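Local coordinates for thioredoxin (Bacillus cereus, PDB 4EUY), which probably acts as a thiol-disulfide redox protein of the thioredoxin family, although its own function and partners are uncharacterised, at residues L23-N29 with I53-D59; V43-Y49 with E97-F103. All coordinates share one frame; numbering follows the deposited sequence.

Interaction 1: L23-N29 with I53-D59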
ATOM      1  N   LEU A  23      -1.964   2.050  -0.974  1.00 68.77           N
ATOM      2  CA  LEU A  23      -2.603   1.110  -1.901  1.00 67.94           C
ATOM      3  C   LEU A  23      -1.763  -0.083  -2.024  1.00 68.41           C
ATOM      4  O   LEU A  23      -0.539   0.023  -2.235  1.00 70.21           O
ATOM      5  CB  LEU A  23      -2.742   1.670  -3.282  1.00 71.37           C
ATOM      6  CG  LEU A  23      -4.089   2.336  -3.445  1.00 75.09           C
ATOM      7  CD1 LEU A  23      -4.202   3.459  -2.420  1.00 76.27           C
ATOM      8  CD2 LEU A  23      -4.148   2.848  -4.874  1.00 75.82           C
ATOM      9  N   PHE A  24      -2.410  -1.221  -1.866  1.00 66.51           N
ATOM     10  CA  PHE A  24      -1.750  -2.481  -2.076  1.00 66.86           C
ATOM     11  C   PHE A  24      -2.429  -3.082  -3.301  1.00 67.93           C
ATOM     12  O   PHE A  24      -3.668  -3.378  -3.303  1.00 67.24           O
ATOM     13  CB  PHE A  24      -1.888  -3.398  -0.863  1.00 67.20           C
ATOM     14  CG  PHE A  24      -1.056  -4.636  -0.966  1.00 69.16           C
ATOM     15  CD1 PHE A  24       0.148  -4.739  -0.302  1.00 71.34           C
ATOM     16  CD2 PHE A  24      -1.452  -5.681  -1.774  1.00 72.88           C
ATOM     17  CE1 PHE A  24       0.940  -5.875  -0.434  1.00 74.09           C
ATOM     18  CE2 PHE A  24      -0.676  -6.831  -1.892  1.00 77.55           C
ATOM     19  CZ  PHE A  24       0.529  -6.927  -1.233  1.00 74.07           C
ATOM     20  N   ILE A  25      -1.632  -3.259  -4.343  1.00 64.48           N
ATOM     21  CA  ILE A  25      -2.188  -3.736  -5.610  1.00 70.03           C
ATOM     22  C   ILE A  25      -1.667  -5.093  -5.929  1.00 70.57           C
ATOM     23  O   ILE A  25      -0.441  -5.338  -5.839  1.00 66.87           O
ATOM     24  CB  ILE A  25      -1.834  -2.797  -6.773  1.00 71.87           C
ATOM     25  CG1 ILE A  25      -2.237  -1.343  -6.381  1.00 70.31           C
ATOM     26  CG2 ILE A  25      -2.514  -3.284  -8.041  1.00 66.90           C
ATOM     27  CD1 ILE A  25      -2.146  -0.355  -7.518  1.00 68.08           C
ATOM     28  N   LYS A  26      -2.584  -5.986  -6.283  1.00 73.37           N
ATOM     29  CA  LYS A  26      -2.181  -7.361  -6.536  1.00 80.45           C
ATOM     30  C   LYS A  26      -2.955  -7.959  -7.647  1.00 84.88           C
ATOM     31  O   LYS A  26      -3.902  -7.371  -8.168  1.00 82.14           O
ATOM     32  CB  LYS A  26      -2.314  -8.235  -5.292  1.00 87.27           C
ATOM     33  CG  LYS A  26      -3.542  -7.954  -4.433  1.00 94.65           C
ATOM     34  CD  LYS A  26      -3.767  -9.079  -3.421  1.00103.90           C
ATOM     35  CE  LYS A  26      -4.888  -8.759  -2.430  1.00109.42           C
ATOM     36  NZ  LYS A  26      -5.198  -9.940  -1.558  1.00117.82           N
ATOM     37  N   THR A  27      -2.515  -9.152  -8.018  1.00 91.47           N
ATOM     38  CA  THR A  27      -3.057  -9.866  -9.113  1.00 95.33           C
ATOM     39  C   THR A  27      -3.619 -11.153  -8.596  1.00103.48           C
ATOM     40  O   THR A  27      -3.197 -11.648  -7.556  1.00100.03           O
ATOM     41  CB  THR A  27      -1.940 -10.078 -10.111  1.00 98.58           C
ATOM     42  OG1 THR A  27      -1.804  -8.858 -10.838  1.00 93.06           O
ATOM     43  CG2 THR A  27      -2.226 -11.287 -11.113  1.00119.74           C
ATOM     44  N   GLU A  28      -4.555 -11.710  -9.354  1.00120.07           N
ATOM     45  CA  GLU A  28      -5.289 -12.909  -8.955  1.00129.82           C
ATOM     46  C   GLU A  28      -4.471 -14.176  -8.692  1.00130.08           C
ATOM     47  O   GLU A  28      -4.755 -14.887  -7.729  1.00135.38           O
ATOM     48  CB  GLU A  28      -6.410 -13.189  -9.956  1.00142.57           C
ATOM     49  CG  GLU A  28      -7.465 -12.085  -9.933  1.00144.64           C
ATOM     50  CD  GLU A  28      -8.842 -12.561 -10.356  1.00154.48           C
ATOM     51  OE1 GLU A  28      -8.957 -13.100 -11.482  1.00161.15           O
ATOM     52  OE2 GLU A  28      -9.801 -12.381  -9.565  1.00152.87           O
ATOM     53  N   ASN A  29      -3.469 -14.475  -9.508  1.00128.72           N
ATOM     54  CA  ASN A  29      -2.611 -15.623  -9.186  1.00135.34           C
ATOM     55  C   ASN A  29      -1.178 -15.177  -8.954  1.00133.00           C
ATOM     56  O   ASN A  29      -0.423 -14.968  -9.907  1.00137.06           O
ATOM     57  CB  ASN A  29      -2.722 -16.691 -10.269  1.00146.68           C
ATOM     58  CG  ASN A  29      -4.138 -17.243 -10.387  1.00155.62           C
ATOM     59  OD1 ASN A  29      -4.909 -17.225  -9.415  1.00152.45           O
ATOM     60  ND2 ASN A  29      -4.489 -17.732 -11.576  1.00164.33           N
ATOM     61  N   ILE A  53      -6.112   0.547   1.222  1.00 75.65           N
ATOM     62  CA  ILE A  53      -7.004   0.100   0.162  1.00 76.28           C
ATOM     63  C   ILE A  53      -6.337  -0.969  -0.645  1.00 74.26           C
ATOM     64  O   ILE A  53      -5.190  -0.805  -1.103  1.00 73.31           O
ATOM     65  CB  ILE A  53      -7.368   1.233  -0.788  1.00 76.71           C
ATOM     66  CG1 ILE A  53      -7.990   2.369   0.023  1.00 81.53           C
ATOM     67  CG2 ILE A  53      -8.365   0.719  -1.818  1.00 77.48           C
ATOM     68  CD1 ILE A  53      -8.521   3.516  -0.802  1.00 81.50           C
ATOM     69  N   GLU A  54      -7.054  -2.066  -0.837  1.00 75.78           N
ATOM     70  CA  GLU A  54      -6.514  -3.144  -1.657  1.00 74.37           C
ATOM     71  C   GLU A  54      -7.174  -3.133  -2.986  1.00 72.52           C
ATOM     72  O   GLU A  54      -8.401  -3.068  -3.075  1.00 73.74           O
ATOM     73  CB  GLU A  54      -6.778  -4.475  -1.008  1.00 77.38           C
ATOM     74  CG  GLU A  54      -5.875  -4.730   0.168  1.00 79.34           C
ATOM     75  CD  GLU A  54      -6.222  -5.996   0.897  1.00 87.07           C
ATOM     76  OE1 GLU A  54      -6.715  -6.974   0.223  1.00 97.21           O
ATOM     77  OE2 GLU A  54      -6.006  -5.996   2.144  1.00 88.91           O
ATOM     78  N   ILE A  55      -6.373  -3.256  -4.019  1.00 69.32           N
ATOM     79  CA  ILE A  55      -6.950  -3.458  -5.332  1.00 72.15           C
ATOM     80  C   ILE A  55      -6.513  -4.761  -5.900  1.00 70.07           C
ATOM     81  O   ILE A  55      -5.310  -4.972  -6.053  1.00 72.59           O
ATOM     82  CB  ILE A  55      -6.480  -2.398  -6.311  1.00 74.24           C
ATOM     83  CG1 ILE A  55      -6.878  -1.011  -5.801  1.00 79.85           C
ATOM     84  CG2 ILE A  55      -7.085  -2.680  -7.671  1.00 76.69           C
ATOM     85  CD1 ILE A  55      -6.322   0.143  -6.627  1.00 77.12           C
ATOM     86  N   LEU A  56      -7.463  -5.610  -6.254  1.00 70.72           N
ATOM     87  CA  LEU A  56      -7.167  -6.912  -6.907  1.00 71.87           C
ATOM     88  C   LEU A  56      -7.430  -6.811  -8.387  1.00 73.84           C
ATOM     89  O   LEU A  56      -8.584  -6.649  -8.802  1.00 75.04           O
ATOM     90  CB  LEU A  56      -8.077  -7.986  -6.332  1.00 74.94           C
ATOM     91  CG  LEU A  56      -7.888  -9.430  -6.735  1.00 79.01           C
ATOM     92  CD1 LEU A  56      -6.428  -9.799  -6.559  1.00 79.45           C
ATOM     93  CD2 LEU A  56      -8.801 -10.331  -5.900  1.00 81.95           C
ATOM     94  N   LEU A  57      -6.372  -6.859  -9.187  1.00 75.44           N
ATOM     95  CA  LEU A  57      -6.515  -6.838 -10.649  1.00 79.03           C
ATOM     96  C   LEU A  57      -6.674  -8.215 -11.153  1.00 85.45           C
ATOM     97  O   LEU A  57      -6.313  -9.171 -10.487  1.00 85.24           O
ATOM     98  CB  LEU A  57      -5.307  -6.226 -11.324  1.00 76.42           C
ATOM     99  CG  LEU A  57      -5.203  -4.735 -11.031  1.00 73.06           C
ATOM    100  CD1 LEU A  57      -3.880  -4.138 -11.506  1.00 70.16           C
ATOM    101  CD2 LEU A  57      -6.369  -4.088 -11.736  1.00 75.73           C
ATOM    102  N   GLN A  58      -7.219  -8.317 -12.352  1.00 96.19           N
ATOM    103  CA  GLN A  58      -7.382  -9.621 -12.957  1.00106.57           C
ATOM    104  C   GLN A  58      -6.066 -10.022 -13.590  1.00115.55           C
ATOM    105  O   GLN A  58      -5.186  -9.190 -13.786  1.00115.34           O
ATOM    106  CB  GLN A  58      -8.527  -9.595 -13.958  1.00111.23           C
ATOM    107  CG  GLN A  58      -9.500 -10.762 -13.795  1.00115.05           C
ATOM    108  CD  GLN A  58     -10.856 -10.523 -14.460  1.00119.31           C
ATOM    109  OE1 GLN A  58     -11.040  -9.587 -15.250  1.00119.17           O
ATOM    110  NE2 GLN A  58     -11.820 -11.372 -14.128  1.00122.46           N
ATOM    111  N   ASP A  59      -5.933 -11.304 -13.901  1.00134.54           N
ATOM    112  CA  ASP A  59      -4.665 -11.867 -14.395  1.00145.12           C
ATOM    113  C   ASP A  59      -4.194 -11.419 -15.807  1.00151.10           C
ATOM    114  O   ASP A  59      -3.198 -10.703 -15.950  1.00143.45           O
ATOM    115  CB  ASP A  59      -4.773 -13.398 -14.368  1.00153.39           C
ATOM    116  CG  ASP A  59      -3.447 -14.062 -14.151  1.00160.50           C
ATOM    117  OD1 ASP A  59      -2.441 -13.559 -14.693  1.00168.38           O
ATOM    118  OD2 ASP A  59      -3.414 -15.084 -13.431  1.00163.85           O
TER

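Interaction 2: V43-Y49 with E97-F103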
ATOM      1  N   VAL A  43       3.294  -4.507   9.725  1.00 94.81           N
ATOM      2  CA  VAL A  43       3.744  -3.148   9.934  1.00 93.07           C
ATOM      3  C   VAL A  43       2.585  -2.220  10.300  1.00 94.54           C
ATOM      4  O   VAL A  43       2.653  -1.474  11.284  1.00101.04           O
ATOM      5  CB  VAL A  43       4.422  -2.598   8.674  1.00 85.17           C
ATOM      6  CG1 VAL A  43       4.449  -1.080   8.742  1.00 85.26           C
ATOM      7  CG2 VAL A  43       5.819  -3.184   8.530  1.00 84.32           C
ATOM      8  N   LEU A  44       1.514  -2.285   9.521  1.00 89.72           N
ATOM      9  CA  LEU A  44       0.402  -1.373   9.708  1.00 90.69           C
ATOM     10  C   LEU A  44      -0.333  -1.600  11.007  1.00 96.42           C
ATOM     11  O   LEU A  44      -1.137  -0.771  11.386  1.00 98.51           O
ATOM     12  CB  LEU A  44      -0.583  -1.512   8.562  1.00 87.38           C
ATOM     13  CG  LEU A  44      -0.038  -1.065   7.216  1.00 81.06           C
ATOM     14  CD1 LEU A  44      -1.050  -1.440   6.162  1.00 79.36           C
ATOM     15  CD2 LEU A  44       0.209   0.426   7.222  1.00 81.27           C
ATOM     16  N   GLU A  45      -0.092  -2.717  11.681  1.00101.17           N
ATOM     17  CA  GLU A  45      -0.622  -2.876  13.022  1.00112.47           C
ATOM     18  C   GLU A  45      -0.272  -1.646  13.869  1.00114.61           C
ATOM     19  O   GLU A  45      -1.117  -1.112  14.570  1.00116.92           O
ATOM     20  CB  GLU A  45      -0.083  -4.144  13.698  1.00123.90           C
ATOM     21  CG  GLU A  45      -0.584  -5.457  13.096  1.00128.80           C
ATOM     22  CD  GLU A  45      -0.314  -6.686  13.976  1.00142.61           C
ATOM     23  OE1 GLU A  45       0.852  -6.904  14.391  1.00151.22           O
ATOM     24  OE2 GLU A  45      -1.271  -7.453  14.255  1.00151.23           O
ATOM     25  N   ASN A  46       0.965  -1.173  13.756  1.00113.88           N
ATOM     26  CA  ASN A  46       1.479  -0.126  14.648  1.00120.19           C
ATOM     27  C   ASN A  46       1.084   1.296  14.271  1.00115.91           C
ATOM     28  O   ASN A  46       1.449   2.233  14.976  1.00120.66           O
ATOM     29  CB  ASN A  46       3.016  -0.153  14.710  1.00124.97           C
ATOM     30  CG  ASN A  46       3.599  -1.561  14.812  1.00128.08           C
ATOM     31  OD1 ASN A  46       3.865  -2.245  13.783  1.00118.67           O
ATOM     32  ND2 ASN A  46       3.862  -1.984  16.058  1.00134.47           N
ATOM     33  N   TYR A  47       0.367   1.464  13.168  1.00110.04           N
ATOM     34  CA  TYR A  47       0.089   2.787  12.627  1.00109.98           C
ATOM     35  C   TYR A  47      -1.377   2.863  12.218  1.00114.34           C
ATOM     36  O   TYR A  47      -1.740   2.577  11.066  1.00120.94           O
ATOM     37  CB  TYR A  47       1.029   3.091  11.434  1.00103.34           C
ATOM     38  CG  TYR A  47       2.510   2.878  11.744  1.00102.70           C
ATOM     39  CD1 TYR A  47       3.230   3.819  12.461  1.00106.63           C
ATOM     40  CD2 TYR A  47       3.177   1.725  11.344  1.00100.65           C
ATOM     41  CE1 TYR A  47       4.564   3.627  12.779  1.00106.85           C
ATOM     42  CE2 TYR A  47       4.517   1.531  11.652  1.00102.30           C
ATOM     43  CZ  TYR A  47       5.197   2.487  12.379  1.00104.50           C
ATOM     44  OH  TYR A  47       6.516   2.323  12.708  1.00106.56           O
ATOM     45  N   ASN A  48      -2.206   3.243  13.179  1.00124.09           N
ATOM     46  CA  ASN A  48      -3.658   3.366  13.019  1.00129.67           C
ATOM     47  C   ASN A  48      -4.055   4.393  11.932  1.00126.36           C
ATOM     48  O   ASN A  48      -5.034   4.200  11.192  1.00130.09           O
ATOM     49  CB  ASN A  48      -4.282   3.752  14.392  1.00142.73           C
ATOM     50  N   TYR A  49      -3.267   5.468  11.834  1.00124.00           N
ATOM     51  CA  TYR A  49      -3.552   6.617  10.939  1.00121.58           C
ATOM     52  C   TYR A  49      -3.270   6.407   9.456  1.00110.57           C
ATOM     53  O   TYR A  49      -3.355   7.361   8.659  1.00108.70           O
ATOM     54  CB  TYR A  49      -2.773   7.871  11.402  1.00127.51           C
ATOM     55  CG  TYR A  49      -1.243   7.797  11.309  1.00121.67           C
ATOM     56  CD1 TYR A  49      -0.574   8.207  10.167  1.00114.73           C
ATOM     57  CD2 TYR A  49      -0.478   7.359  12.400  1.00124.83           C
ATOM     58  CE1 TYR A  49       0.814   8.141  10.095  1.00115.71           C
ATOM     59  CE2 TYR A  49       0.906   7.302  12.345  1.00122.36           C
ATOM     60  CZ  TYR A  49       1.556   7.687  11.190  1.00118.76           C
ATOM     61  OH  TYR A  49       2.941   7.624  11.122  1.00119.11           O
ATOM     62  N   GLU A  97       8.103   1.583   6.408  1.00 76.78           N
ATOM     63  CA  GLU A  97       7.869   1.972   7.777  1.00 82.90           C
ATOM     64  C   GLU A  97       8.442   3.347   8.104  1.00 81.86           C
ATOM     65  O   GLU A  97       7.766   4.182   8.725  1.00 80.59           O
ATOM     66  CB  GLU A  97       8.406   0.934   8.749  1.00 88.68           C
ATOM     67  CG  GLU A  97       8.041   1.279  10.191  1.00 98.12           C
ATOM     68  CD  GLU A  97       8.038   0.064  11.127  1.00107.74           C
ATOM     69  OE1 GLU A  97       8.168  -1.089  10.631  1.00106.77           O
ATOM     70  OE2 GLU A  97       7.912   0.261  12.366  1.00115.94           O
ATOM     71  N   ARG A  98       9.673   3.581   7.665  1.00 79.63           N
ATOM     72  CA  ARG A  98      10.354   4.816   8.033  1.00 82.53           C
ATOM     73  C   ARG A  98       9.567   5.906   7.370  1.00 79.95           C
ATOM     74  O   ARG A  98       9.273   6.926   7.977  1.00 83.16           O
ATOM     75  CB  ARG A  98      11.813   4.832   7.612  1.00 84.60           C
ATOM     76  CG  ARG A  98      12.542   3.527   7.959  1.00 90.20           C
ATOM     77  CD  ARG A  98      14.051   3.596   7.766  1.00 97.32           C
ATOM     78  NE  ARG A  98      14.594   4.592   8.694  1.00106.54           N
ATOM     79  CZ  ARG A  98      15.887   4.806   8.928  1.00115.86           C
ATOM     80  NH1 ARG A  98      16.249   5.751   9.807  1.00122.47           N
ATOM     81  NH2 ARG A  98      16.815   4.086   8.293  1.00118.81           N
ATOM     82  N   THR A  99       9.122   5.653   6.149  1.00 76.55           N
ATOM     83  CA  THR A  99       8.352   6.670   5.466  1.00 75.24           C
ATOM     84  C   THR A  99       7.100   6.968   6.224  1.00 77.87           C
ATOM     85  O   THR A  99       6.788   8.134   6.464  1.00 80.26           O
ATOM     86  CB  THR A  99       7.995   6.264   4.067  1.00 71.36           C
ATOM     87  OG1 THR A  99       9.209   5.864   3.442  1.00 70.93           O
ATOM     88  CG2 THR A  99       7.363   7.474   3.317  1.00 72.02           C
ATOM     89  N   ILE A 100       6.396   5.926   6.649  1.00 78.26           N
ATOM     90  CA  ILE A 100       5.168   6.183   7.394  1.00 82.98           C
ATOM     91  C   ILE A 100       5.493   7.025   8.631  1.00 87.83           C
ATOM     92  O   ILE A 100       4.809   8.003   8.949  1.00 89.54           O
ATOM     93  CB  ILE A 100       4.470   4.903   7.845  1.00 85.55           C
ATOM     94  CG1 ILE A 100       3.936   4.112   6.617  1.00 83.04           C
ATOM     95  CG2 ILE A 100       3.365   5.285   8.829  1.00 91.79           C
ATOM     96  CD1 ILE A 100       3.586   2.667   6.896  1.00 84.09           C
ATOM     97  N   GLN A 101       6.591   6.653   9.281  1.00 88.31           N
ATOM     98  CA  GLN A 101       6.993   7.273  10.502  1.00 93.61           C
ATOM     99  C   GLN A 101       7.165   8.760  10.335  1.00 95.79           C
ATOM    100  O   GLN A 101       7.014   9.513  11.296  1.00102.15           O
ATOM    101  CB  GLN A 101       8.267   6.619  11.012  1.00 95.65           C
ATOM    102  CG  GLN A 101       7.969   5.366  11.802  1.00100.42           C
ATOM    103  CD  GLN A 101       9.203   4.575  12.141  1.00105.04           C
ATOM    104  OE1 GLN A 101      10.095   4.438  11.327  1.00105.97           O
ATOM    105  NE2 GLN A 101       9.252   4.031  13.345  1.00115.06           N
ATOM    106  N   LEU A 102       7.438   9.214   9.122  1.00 92.37           N
ATOM    107  CA  LEU A 102       7.674  10.634   8.949  1.00 97.37           C
ATOM    108  C   LEU A 102       6.397  11.359   9.202  1.00102.62           C
ATOM    109  O   LEU A 102       6.417  12.574   9.249  1.00109.81           O
ATOM    110  CB  LEU A 102       8.103  10.983   7.542  1.00 95.19           C
ATOM    111  CG  LEU A 102       9.574  10.839   7.265  1.00 96.83           C
ATOM    112  CD1 LEU A 102       9.913   9.385   6.981  1.00 93.79           C
ATOM    113  CD2 LEU A 102       9.873  11.736   6.083  1.00 98.93           C
ATOM    114  N   PHE A 103       5.333  10.630   9.454  1.00107.06           N
ATOM    115  CA  PHE A 103       4.103  11.258   9.836  1.00114.70           C
ATOM    116  C   PHE A 103       3.600  11.081  11.279  1.00125.04           C
ATOM    117  O   PHE A 103       2.548  11.527  11.692  1.00129.19           O
ATOM    118  CB  PHE A 103       3.090  10.856   8.797  1.00112.56           C
ATOM    119  CG  PHE A 103       3.451  11.313   7.428  1.00107.01           C
ATOM    120  CD1 PHE A 103       3.162  12.588   7.010  1.00108.99           C
ATOM    121  CD2 PHE A 103       4.100  10.469   6.572  1.00100.39           C
ATOM    122  CE1 PHE A 103       3.495  13.012   5.749  1.00106.55           C
ATOM    123  CE2 PHE A 103       4.433  10.884   5.307  1.00 99.02           C
ATOM    124  CZ  PHE A 103       4.133  12.161   4.896  1.00101.67           C
TER

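Interaction 1: L23-N29 with I53-D59
Lys26 sets its CG between its backbone N and carbonyl carbon (chi1 39°), a start that, with the extended chain beyond it, carries the amine across the neighbouring strand toward Glu54. Its NZ ends 3.8 Å from Glu54 OE1, a long salt bridge; the other carboxylate oxygen of Glu54 is paired with Lys52. Leu56, with CG anti to the backbone N (chi1 -174°), turns CD1 inward to 4.0 Å from CG of Lys26. Underneath, the two strands run parallel and in register. Phe24 N donates to Ile53 O at 2.9 Å, Phe24 O accepts from Ile55 N, and Lys26 repeats the pattern, giving N to Ile55 O and taking Leu57 N on its O at 2.7 Å. Only a weak bond from Glu28 N to Leu57 O follows where the strands end. On the other face, CD2 of Leu23 meets CD1 of Ile55 at 3.9 Å, and CG2 of Ile25 meets CD1 of Leu57 at 3.8 Å. Lys26 and Phe24 face helix 31-45, where Lys26 touches Cys33 of the disulfide. Strand 20-27, that helix and strand 50-57 form the beta-alpha-beta unit of the thioredoxin fold.

Interaction 2: V43-Y49 with E97-F103
Tyr47 leans across to the helix ending at Gln101, its CG anti to its carbonyl carbon (chi1 -52°), and it makes contacts from CB to OH. CB starts 4.1 Å from CG2 of Ile100, and CG follows at 3.9 Å from the same methyl. That methyl lies over one ring face in a CH-pi contact, displaced toward the rim, while the CB of Asn46 sits over the opposite face. Further out, CE1 comes within 3.9 Å of Gln101 CG, and CE2 and CZ pass along the CG of Glu97. At the tip, OH donates a hydrogen bond to Glu97 OE2 at 2.5 Å. The hydroxyl meets OE2 on its anti side, 29° out of the carboxylate plane, and that plane stands 77° from the ring. Glu97 gets there because its chain is extended from a CG anti to the backbone N; its OE1 comes near CG2 of Val43.

Tyr49 makes the second reach. Its OH donates to Ile100 O at 2.9 Å, coming from well above the carbonyl plane, while its CE1 rests 3.8 Å from the CB of Phe103. Ile100 meets both tyrosines with CG2, which is also 3.8 Å from Tyr49 CZ. Its other branch points inward, CD1 lying 4.1 Å from CD2 of Leu44, and both Leu44 and Ile100 touch Val50 on the edge strand of the sheet. Phe103 turns its ring away to Leu20, Ile84 and Tyr79.

In both polar contacts the phenol is the donor, to a carboxylate oxygen in one and to a main-chain carbonyl near the helix end in the other. The accepted hydrogen bond would probably help keep Glu97 ionised, and the tyrosines tie the chain after helix 31-45 to helix 93-101 by polar tips as well as apolar flanks.

Segment 23-29 of interaction 1 leads into the start of helix 31-45, and segment 43-49 of interaction 2 leads out of it; the centres of the two contacts lie about 22 Å apart on opposite sides of the chain's centre. Interaction 1 belongs to the two strands that this helix connects, and the Cys30–Cys33 disulfide directly follows segment 23-29. Interaction 2 binds the C-terminal part of helix 31-45 and the residues leading into strand 50-57 to helix 93-101. Apart from adjoining in sequence, the two contacts do not touch; helix 31-45 spans the distance between them. If the CxxC pair is the redox site, as in thioredoxins, interaction 1 borders it, whereas interaction 2 is remote.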